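Local atomic coordinates of nickel ABC transporter (Nickel-binding protein) (Bacillus halodurans, PDB entry 3T66), a protein that probably acts as the extracellular solute-binding component of an ABC transporter, delivering nickel or perhaps peptides to the membrane permease. Residues Val37-Leu45 / His155-Ala163; Arg76-Gly84 / Val176-Gly184. All coordinates share one frame; numbering follows the deposited sequence.

Interaction 1: Val37-Leu45 / His155-Ala163; sequences VRAGITETL and HPVGTGPFA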
loop_
_atom_site.group_PDB
_atom_site.type_symbol
_atom_site.label_atom_id
_atom_site.label_comp_id
_atom_site.label_asym_id
_atom_site.label_seq_id
_atom_site.Cartn_x
_atom_site.Cartn_y
_atom_site.Cartn_z
ATOM N N VAL A 37 6.349 -1.118 -15.118
ATOM C CA VAL A 37 7.065 -0.194 -14.257
ATOM C C VAL A 37 8.075 -0.932 -13.382
ATOM O O VAL A 37 9.201 -0.435 -13.176
ATOM C CB VAL A 37 6.097 0.661 -13.416
ATOM C CG1 VAL A 37 6.841 1.509 -12.376
ATOM C CG2 VAL A 37 5.311 1.556 -14.319
ATOM N N ARG A 38 7.695 -2.114 -12.904
ATOM C CA ARG A 38 8.588 -2.896 -12.038
ATOM C C ARG A 38 9.905 -3.327 -12.701
ATOM O O ARG A 38 10.972 -3.368 -12.065
ATOM C CB ARG A 38 7.859 -4.061 -11.393
ATOM C CG ARG A 38 6.847 -3.544 -10.392
ATOM C CD ARG A 38 5.993 -4.627 -9.767
ATOM N NE ARG A 38 4.814 -4.049 -9.117
ATOM C CZ ARG A 38 4.195 -4.573 -8.063
ATOM N NH1 ARG A 38 4.651 -5.670 -7.506
ATOM N NH2 ARG A 38 3.139 -3.978 -7.542
ATOM N N ALA A 39 9.840 -3.587 -13.992
ATOM C CA ALA A 39 10.999 -4.056 -14.703
ATOM C C ALA A 39 11.719 -2.888 -15.313
ATOM O O ALA A 39 12.750 -3.060 -15.941
ATOM C CB ALA A 39 10.600 -5.065 -15.777
ATOM N N GLY A 40 11.157 -1.700 -15.152
ATOM C CA GLY A 40 11.829 -0.473 -15.581
ATOM C C GLY A 40 11.713 -0.229 -17.076
ATOM O O GLY A 40 12.630 0.328 -17.692
ATOM N N ILE A 41 10.590 -0.637 -17.658
ATOM C CA ILE A 41 10.311 -0.295 -19.049
ATOM C C ILE A 41 9.679 1.097 -19.120
ATOM O O ILE A 41 9.888 1.879 -20.078
ATOM C CB ILE A 41 9.345 -1.318 -19.699
ATOM C CG1 ILE A 41 9.981 -2.701 -19.695
ATOM C CG2 ILE A 41 9.035 -0.935 -21.099
ATOM C CD1 ILE A 41 9.034 -3.813 -19.506
ATOM N N THR A 42 8.946 1.398 -18.062
ATOM C CA THR A 42 7.844 2.315 -18.126
ATOM C C THR A 42 7.794 3.101 -16.824
ATOM O O THR A 42 8.209 2.575 -15.782
ATOM C CB THR A 42 6.560 1.459 -18.402
ATOM O OG1 THR A 42 6.127 1.664 -19.749
ATOM C CG2 THR A 42 5.398 1.773 -17.467
ATOM N N GLU A 43 7.322 4.348 -16.893
ATOM C CA GLU A 43 7.291 5.283 -15.754
ATOM C C GLU A 43 6.062 6.186 -15.744
ATOM O O GLU A 43 5.321 6.247 -16.710
ATOM C CB GLU A 43 8.517 6.172 -15.818
ATOM C CG GLU A 43 9.792 5.397 -15.883
ATOM C CD GLU A 43 10.986 6.244 -16.252
ATOM O OE1 GLU A 43 10.843 7.139 -17.115
ATOM O OE2 GLU A 43 12.077 6.021 -15.682
ATOM N N THR A 44 5.869 6.961 -14.692
ATOM C CA THR A 44 4.592 7.647 -14.536
ATOM C C THR A 44 4.871 9.123 -14.504
ATOM O O THR A 44 6.035 9.495 -14.396
ATOM C CB THR A 44 3.939 7.222 -13.213
ATOM O OG1 THR A 44 4.934 7.310 -12.196
ATOM C CG2 THR A 44 3.376 5.749 -13.289
ATOM N N LEU A 45 3.848 9.965 -14.578
ATOM C CA LEU A 45 4.071 11.405 -14.484
ATOM C C LEU A 45 4.587 11.833 -13.113
ATOM O O LEU A 45 5.282 12.850 -12.927
ATOM C CB LEU A 45 2.798 12.178 -14.803
ATOM C CG LEU A 45 2.099 11.955 -16.158
ATOM C CD1 LEU A 45 0.796 12.745 -16.321
ATOM C CD2 LEU A 45 3.002 12.305 -17.281
ATOM N N HIS A 155 5.257 -5.721 -26.364
ATOM C CA HIS A 155 6.305 -4.778 -26.702
ATOM C C HIS A 155 5.918 -3.331 -26.417
ATOM O O HIS A 155 5.688 -2.554 -27.339
ATOM C CB HIS A 155 6.697 -4.933 -28.166
ATOM C CG HIS A 155 8.143 -4.670 -28.426
ATOM N ND1 HIS A 155 8.756 -3.484 -28.078
ATOM C CD2 HIS A 155 9.102 -5.434 -29.008
ATOM C CE1 HIS A 155 10.030 -3.528 -28.431
ATOM N NE2 HIS A 155 10.265 -4.703 -28.990
ATOM N N PRO A 156 5.833 -2.972 -25.131
ATOM C CA PRO A 156 5.582 -1.589 -24.718
ATOM C C PRO A 156 6.800 -0.642 -24.850
ATOM O O PRO A 156 7.905 -0.943 -24.424
ATOM C CB PRO A 156 5.149 -1.733 -23.246
ATOM C CG PRO A 156 5.638 -3.066 -22.799
ATOM C CD PRO A 156 5.755 -3.937 -24.008
ATOM N N VAL A 157 6.611 0.519 -25.447
ATOM C CA VAL A 157 7.759 1.403 -25.579
ATOM C C VAL A 157 7.587 2.606 -24.714
ATOM O O VAL A 157 6.789 3.488 -25.024
ATOM C CB VAL A 157 8.096 1.729 -27.050
ATOM C CG1 VAL A 157 8.818 3.072 -27.174
ATOM C CG2 VAL A 157 8.989 0.633 -27.557
ATOM N N GLY A 158 8.322 2.609 -23.611
ATOM C CA GLY A 158 8.174 3.634 -22.598
ATOM C C GLY A 158 9.446 4.394 -22.380
ATOM O O GLY A 158 10.358 4.348 -23.204
ATOM N N THR A 159 9.522 5.068 -21.245
ATOM C CA THR A 159 10.643 5.926 -20.974
ATOM C C THR A 159 11.617 5.333 -19.960
ATOM O O THR A 159 12.587 5.980 -19.558
ATOM C CB THR A 159 10.170 7.292 -20.526
ATOM O OG1 THR A 159 9.568 7.149 -19.250
ATOM C CG2 THR A 159 9.133 7.819 -21.479
ATOM N N GLY A 160 11.392 4.091 -19.562
ATOM C CA GLY A 160 12.298 3.467 -18.588
ATOM C C GLY A 160 13.744 3.330 -19.050
ATOM O O GLY A 160 14.059 3.334 -20.249
ATOM N N PRO A 161 14.637 3.189 -18.088
ATOM C CA PRO A 161 16.007 2.788 -18.280
ATOM C C PRO A 161 16.169 1.379 -18.908
ATOM O O PRO A 161 17.299 0.982 -19.215
ATOM C CB PRO A 161 16.504 2.704 -16.838
ATOM C CG PRO A 161 15.321 2.190 -16.107
ATOM C CD PRO A 161 14.266 3.123 -16.672
ATOM N N PHE A 162 15.112 0.596 -19.068
ATOM C CA PHE A 162 15.326 -0.700 -19.760
ATOM C C PHE A 162 14.356 -0.889 -20.855
ATOM O O PHE A 162 13.157 -0.793 -20.655
ATOM C CB PHE A 162 15.359 -1.930 -18.819
ATOM C CG PHE A 162 16.506 -1.901 -17.932
ATOM C CD1 PHE A 162 17.746 -2.221 -18.403
ATOM C CD2 PHE A 162 16.392 -1.405 -16.672
ATOM C CE1 PHE A 162 18.857 -2.100 -17.606
ATOM C CE2 PHE A 162 17.495 -1.273 -15.844
ATOM C CZ PHE A 162 18.730 -1.614 -16.308
ATOM N N ALA A 163 14.860 -1.128 -22.036
ATOM C CA ALA A 163 13.942 -1.427 -23.085
ATOM C C ALA A 163 13.737 -2.950 -23.174
ATOM O O ALA A 163 14.572 -3.750 -22.754
ATOM C CB ALA A 163 14.395 -0.839 -24.401
#

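Interaction 2: Arg76-Gly84 / Val176-Gly184; sequences REDVTFQNG and VRYDEYWDG. With CA (calcium ion), chain B.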
loop_
_atom_site.group_PDB
_atom_site.type_symbol
_atom_site.label_atom_id
_atom_site.label_comp_id
_atom_site.label_asym_id
_atom_site.label_seq_id
_atom_site.Cartn_x
_atom_site.Cartn_y
_atom_site.Cartn_z
ATOM N N ARG A 76 8.745 17.566 -18.399
ATOM C CA ARG A 76 10.150 17.803 -18.595
ATOM C C ARG A 76 10.376 17.942 -20.074
ATOM O O ARG A 76 9.678 17.297 -20.880
ATOM C CB ARG A 76 10.972 16.636 -18.057
ATOM C CG ARG A 76 10.692 16.270 -16.598
ATOM C CD ARG A 76 11.631 15.175 -16.148
ATOM N NE ARG A 76 12.959 15.566 -16.566
ATOM C CZ ARG A 76 13.837 16.188 -15.783
ATOM N NH1 ARG A 76 13.531 16.415 -14.521
ATOM N NH2 ARG A 76 15.024 16.565 -16.258
ATOM N N GLU A 77 11.364 18.763 -20.442
ATOM C CA GLU A 77 11.655 18.923 -21.853
ATOM C C GLU A 77 12.730 17.965 -22.328
ATOM O O GLU A 77 13.028 17.878 -23.508
ATOM C CB GLU A 77 11.932 20.383 -22.197
ATOM C CG GLU A 77 10.654 21.224 -22.088
ATOM C CD GLU A 77 10.876 22.668 -21.591
ATOM O OE1 GLU A 77 11.966 23.240 -21.873
ATOM O OE2 GLU A 77 9.951 23.225 -20.919
ATOM N N ASP A 78 13.288 17.184 -21.439
ATOM C CA ASP A 78 14.378 16.339 -21.874
ATOM C C ASP A 78 14.068 14.849 -21.959
ATOM O O ASP A 78 14.994 14.075 -21.926
ATOM C CB ASP A 78 15.577 16.537 -20.952
ATOM C CG ASP A 78 15.203 16.382 -19.479
ATOM O OD1 ASP A 78 14.000 16.575 -19.188
ATOM O OD2 ASP A 78 16.081 16.066 -18.612
ATOM N N VAL A 79 12.825 14.408 -22.058
ATOM C CA VAL A 79 12.646 12.963 -21.980
ATOM C C VAL A 79 12.407 12.424 -23.364
ATOM O O VAL A 79 11.781 13.110 -24.162
ATOM C CB VAL A 79 11.484 12.549 -21.033
ATOM C CG1 VAL A 79 11.014 11.140 -21.322
ATOM C CG2 VAL A 79 11.879 12.643 -19.574
ATOM N N THR A 80 12.926 11.227 -23.650
ATOM C CA THR A 80 12.643 10.520 -24.875
ATOM C C THR A 80 12.249 9.087 -24.577
ATOM O O THR A 80 12.801 8.458 -23.648
ATOM C CB THR A 80 13.890 10.412 -25.813
ATOM O OG1 THR A 80 14.919 9.610 -25.188
ATOM C CG2 THR A 80 14.441 11.812 -26.256
ATOM N N PHE A 81 11.338 8.555 -25.393
ATOM C CA PHE A 81 11.025 7.122 -25.376
ATOM C C PHE A 81 12.208 6.282 -25.846
ATOM O O PHE A 81 13.090 6.748 -26.526
ATOM C CB PHE A 81 9.792 6.776 -26.228
ATOM C CG PHE A 81 8.537 7.476 -25.793
ATOM C CD1 PHE A 81 7.690 6.900 -24.856
ATOM C CD2 PHE A 81 8.193 8.726 -26.323
ATOM C CE1 PHE A 81 6.526 7.574 -24.436
ATOM C CE2 PHE A 81 7.033 9.402 -25.904
ATOM C CZ PHE A 81 6.225 8.840 -24.954
ATOM N N GLN A 82 12.207 5.024 -25.439
ATOM C CA GLN A 82 13.200 4.051 -25.821
ATOM C C GLN A 82 13.399 3.991 -27.323
ATOM O O GLN A 82 14.485 3.649 -27.814
ATOM C CB GLN A 82 12.781 2.684 -25.299
ATOM C CG GLN A 82 13.135 2.450 -23.834
ATOM C CD GLN A 82 11.972 1.959 -23.033
ATOM O OE1 GLN A 82 10.926 1.681 -23.584
ATOM N NE2 GLN A 82 12.135 1.892 -21.713
ATOM N N ASN A 83 12.364 4.322 -28.078
ATOM C CA ASN A 83 12.511 4.257 -29.517
ATOM C C ASN A 83 13.102 5.553 -30.040
ATOM O O ASN A 83 13.348 5.648 -31.202
ATOM C CB ASN A 83 11.179 3.942 -30.195
ATOM C CG ASN A 83 10.204 5.101 -30.123
ATOM O OD1 ASN A 83 10.556 6.188 -29.651
ATOM N ND2 ASN A 83 8.973 4.871 -30.567
ATOM N N GLY A 84 13.323 6.550 -29.190
ATOM C CA GLY A 84 13.946 7.796 -29.615
ATOM C C GLY A 84 13.004 8.991 -29.727
ATOM O O GLY A 84 13.447 10.125 -29.564
ATOM N N VAL A 176 17.303 -4.761 -22.083
ATOM C CA VAL A 176 18.594 -4.314 -22.543
ATOM C C VAL A 176 18.652 -2.859 -22.086
ATOM O O VAL A 176 17.626 -2.184 -22.111
ATOM C CB VAL A 176 18.723 -4.452 -24.114
ATOM N N ARG A 177 19.823 -2.405 -21.627
ATOM C CA ARG A 177 20.007 -1.020 -21.160
ATOM C C ARG A 177 19.619 -0.100 -22.272
ATOM O O ARG A 177 19.943 -0.367 -23.431
ATOM C CB ARG A 177 21.456 -0.731 -20.808
ATOM C CG ARG A 177 21.784 0.736 -20.931
ATOM C CD ARG A 177 23.207 1.048 -20.576
ATOM N NE ARG A 177 24.123 0.568 -21.614
ATOM C CZ ARG A 177 24.940 -0.484 -21.509
ATOM N NH1 ARG A 177 25.014 -1.199 -20.404
ATOM N NH2 ARG A 177 25.713 -0.802 -22.530
ATOM N N TYR A 178 18.891 0.964 -21.920
ATOM C CA TYR A 178 18.540 1.995 -22.894
ATOM C C TYR A 178 19.513 3.155 -22.739
ATOM O O TYR A 178 19.633 3.742 -21.661
ATOM C CB TYR A 178 17.105 2.443 -22.750
ATOM C CG TYR A 178 16.786 3.683 -23.564
ATOM C CD1 TYR A 178 17.051 3.746 -24.943
ATOM C CD2 TYR A 178 16.218 4.810 -22.943
ATOM C CE1 TYR A 178 16.743 4.900 -25.675
ATOM C CE2 TYR A 178 15.921 5.944 -23.645
ATOM C CZ TYR A 178 16.179 6.001 -25.002
ATOM O OH TYR A 178 15.854 7.170 -25.666
ATOM N N ASP A 179 20.225 3.468 -23.815
ATOM C CA ASP A 179 21.458 4.250 -23.685
ATOM C C ASP A 179 21.216 5.717 -23.390
ATOM O O ASP A 179 22.046 6.335 -22.722
ATOM C CB ASP A 179 22.413 4.057 -24.887
ATOM C CG ASP A 179 23.137 2.681 -24.880
ATOM O OD1 ASP A 179 23.115 1.991 -23.838
ATOM O OD2 ASP A 179 23.735 2.275 -25.916
ATOM N N GLU A 180 20.076 6.254 -23.835
ATOM C CA GLU A 180 19.737 7.697 -23.657
ATOM C C GLU A 180 18.642 7.988 -22.646
ATOM O O GLU A 180 17.909 8.960 -22.777
ATOM C CB GLU A 180 19.300 8.293 -24.979
ATOM C CG GLU A 180 20.076 7.765 -26.204
ATOM C CD GLU A 180 21.481 8.365 -26.324
ATOM O OE1 GLU A 180 21.725 9.447 -25.715
ATOM O OE2 GLU A 180 22.326 7.746 -27.035
ATOM N N TYR A 181 18.518 7.111 -21.655
ATOM C CA TYR A 181 17.508 7.233 -20.619
ATOM C C TYR A 181 17.641 8.617 -20.015
ATOM O O TYR A 181 18.751 9.022 -19.715
ATOM C CB TYR A 181 17.755 6.186 -19.549
ATOM C CG TYR A 181 16.855 6.356 -18.378
ATOM C CD1 TYR A 181 15.487 6.457 -18.546
ATOM C CD2 TYR A 181 17.372 6.440 -17.102
ATOM C CE1 TYR A 181 14.649 6.637 -17.468
ATOM C CE2 TYR A 181 16.557 6.613 -16.018
ATOM C CZ TYR A 181 15.192 6.710 -16.201
ATOM O OH TYR A 181 14.377 6.887 -15.112
ATOM N N TRP A 182 16.531 9.323 -19.812
ATOM C CA TRP A 182 16.568 10.732 -19.426
ATOM C C TRP A 182 17.177 11.032 -18.070
ATOM O O TRP A 182 17.577 12.160 -17.800
ATOM C CB TRP A 182 15.173 11.295 -19.461
ATOM C CG TRP A 182 14.283 10.713 -18.387
ATOM C CD1 TRP A 182 13.560 9.567 -18.464
ATOM C CD2 TRP A 182 14.015 11.273 -17.083
ATOM N NE1 TRP A 182 12.872 9.368 -17.293
ATOM C CE2 TRP A 182 13.131 10.400 -16.431
ATOM C CE3 TRP A 182 14.449 12.431 -16.404
ATOM C CZ2 TRP A 182 12.662 10.636 -15.126
ATOM C CZ3 TRP A 182 13.984 12.667 -15.095
ATOM C CH2 TRP A 182 13.090 11.776 -14.484
ATOM N N ASP A 183 17.231 10.045 -17.192
ATOM C CA ASP A 183 17.760 10.304 -15.854
ATOM C C ASP A 183 19.083 9.586 -15.603
ATOM O O ASP A 183 19.543 9.471 -14.461
ATOM C CB ASP A 183 16.740 9.935 -14.782
ATOM C CG ASP A 183 16.850 10.806 -13.565
ATOM O OD1 ASP A 183 17.490 11.860 -13.668
ATOM O OD2 ASP A 183 16.293 10.477 -12.509
ATOM N N GLY A 184 19.709 9.104 -16.667
ATOM C CA GLY A 184 21.072 8.620 -16.524
ATOM C C GLY A 184 21.074 7.116 -16.628
ATOM O O GLY A 184 20.373 6.437 -15.894
HETATM CA CA CA B . 24.323 0.266 -27.108
#

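Interaction 1: Val37-Leu45 / His155-Ala163
E43 reaches across from segment 37-45 to meet T159. CB lies 3.7 Å from T159 OG1, and CG passes at 4.2 Å from the CA of G160. CD comes next, 3.4 Å from T159 OG1. With CG beside the backbone N (chi1 -55°) and the chain extended beyond it, the carboxylate crosses T159 and P161 at an angle. There OE1 accepts the hydrogen bond of T159 OG1, modelled at 2.5 Å, a length not to be pressed at this resolution. OE2 packs against CD of P161 at 3.8 Å. W182 NE1 also bonds to OE1 and Y181 OH to OE2, so both oxygens of this buried acid have partners.

Beside this, the backbones pair directly. F162 N donates to G40 O at 2.9 Å. A second bond runs from G160 N to I41 O, 2.7 Å long. G40, the first residue after helix 35-38, has positive phi (79°) and completes a Schellman motif, and it is this residue that lends its carbonyl O to F162 N. F162 opens strand 162-168; F162 and I41 both lie on L175 of neighbouring strand 172-177, and F162 also touches V191 of strand 190-195.

Interaction 2: Arg76-Gly84 / Val176-Gly184
Q82 lays its backbone over one face of the Y178 ring, CA standing 3.7 Å from the ring centroid and 15° off the normal, a CH-pi contact. E180 N lies over the opposite face, so the tyrosine is packed from both sides. Its CG is anti to the backbone N (chi1 169°), which sends the phenol across to segment 76-84; there OH shares a 2.7 Å hydrogen bond with T80 OG1, which lies at the ring edge. V79 continues the close packing, with CG2 3.6 Å from the centroid of the five-membered ring of W182. R76 adds to it: W182 CZ3 sits over one face of its guanidinium, 3.4 Å from NE, the planes 32° apart.

Two successive type I turns, Y178-Y181 and Y181-G184, follow strand 172-177 and present Y178 and W182 to the same loop, which contains a type I turn from F81 to G84.

Toward solvent the contact thins to exposed D78 and E180, which only graze the partner segment. R76 holds D78 side-on through NE and NH2, NH2 to OD2 at 2.6 Å. Farther along, D179 OD2 binds the calcium ion at 2.4 Å, and R177 NE meets OD1 of the same carboxylate.

How the interactions relate
Interaction 1 is a core contact, all its touching residues being buried; interaction 2 is a surface contact whose outer part includes exposed residues. Their centres are 10 Å apart, and they share neighbouring elements: segment 155-163 runs into strand 162-168, and segment 176-184 starts at the end of its antiparallel neighbour, strand 172-177. Backbone hydrogen bonds and a buried carboxylate dominate the first; aromatic faces and one hydroxyl-hydroxyl hydrogen bond carry the second, with salt bridges only within each segment. Polar side chains join the two: Y181 and W182 supply partners to the carboxylate of interaction 1, while Q82 OE1 probably accepts from G158 N and its NE2 hydrogen-bonds to I41 O and G160 O. The segments alternate along the chain.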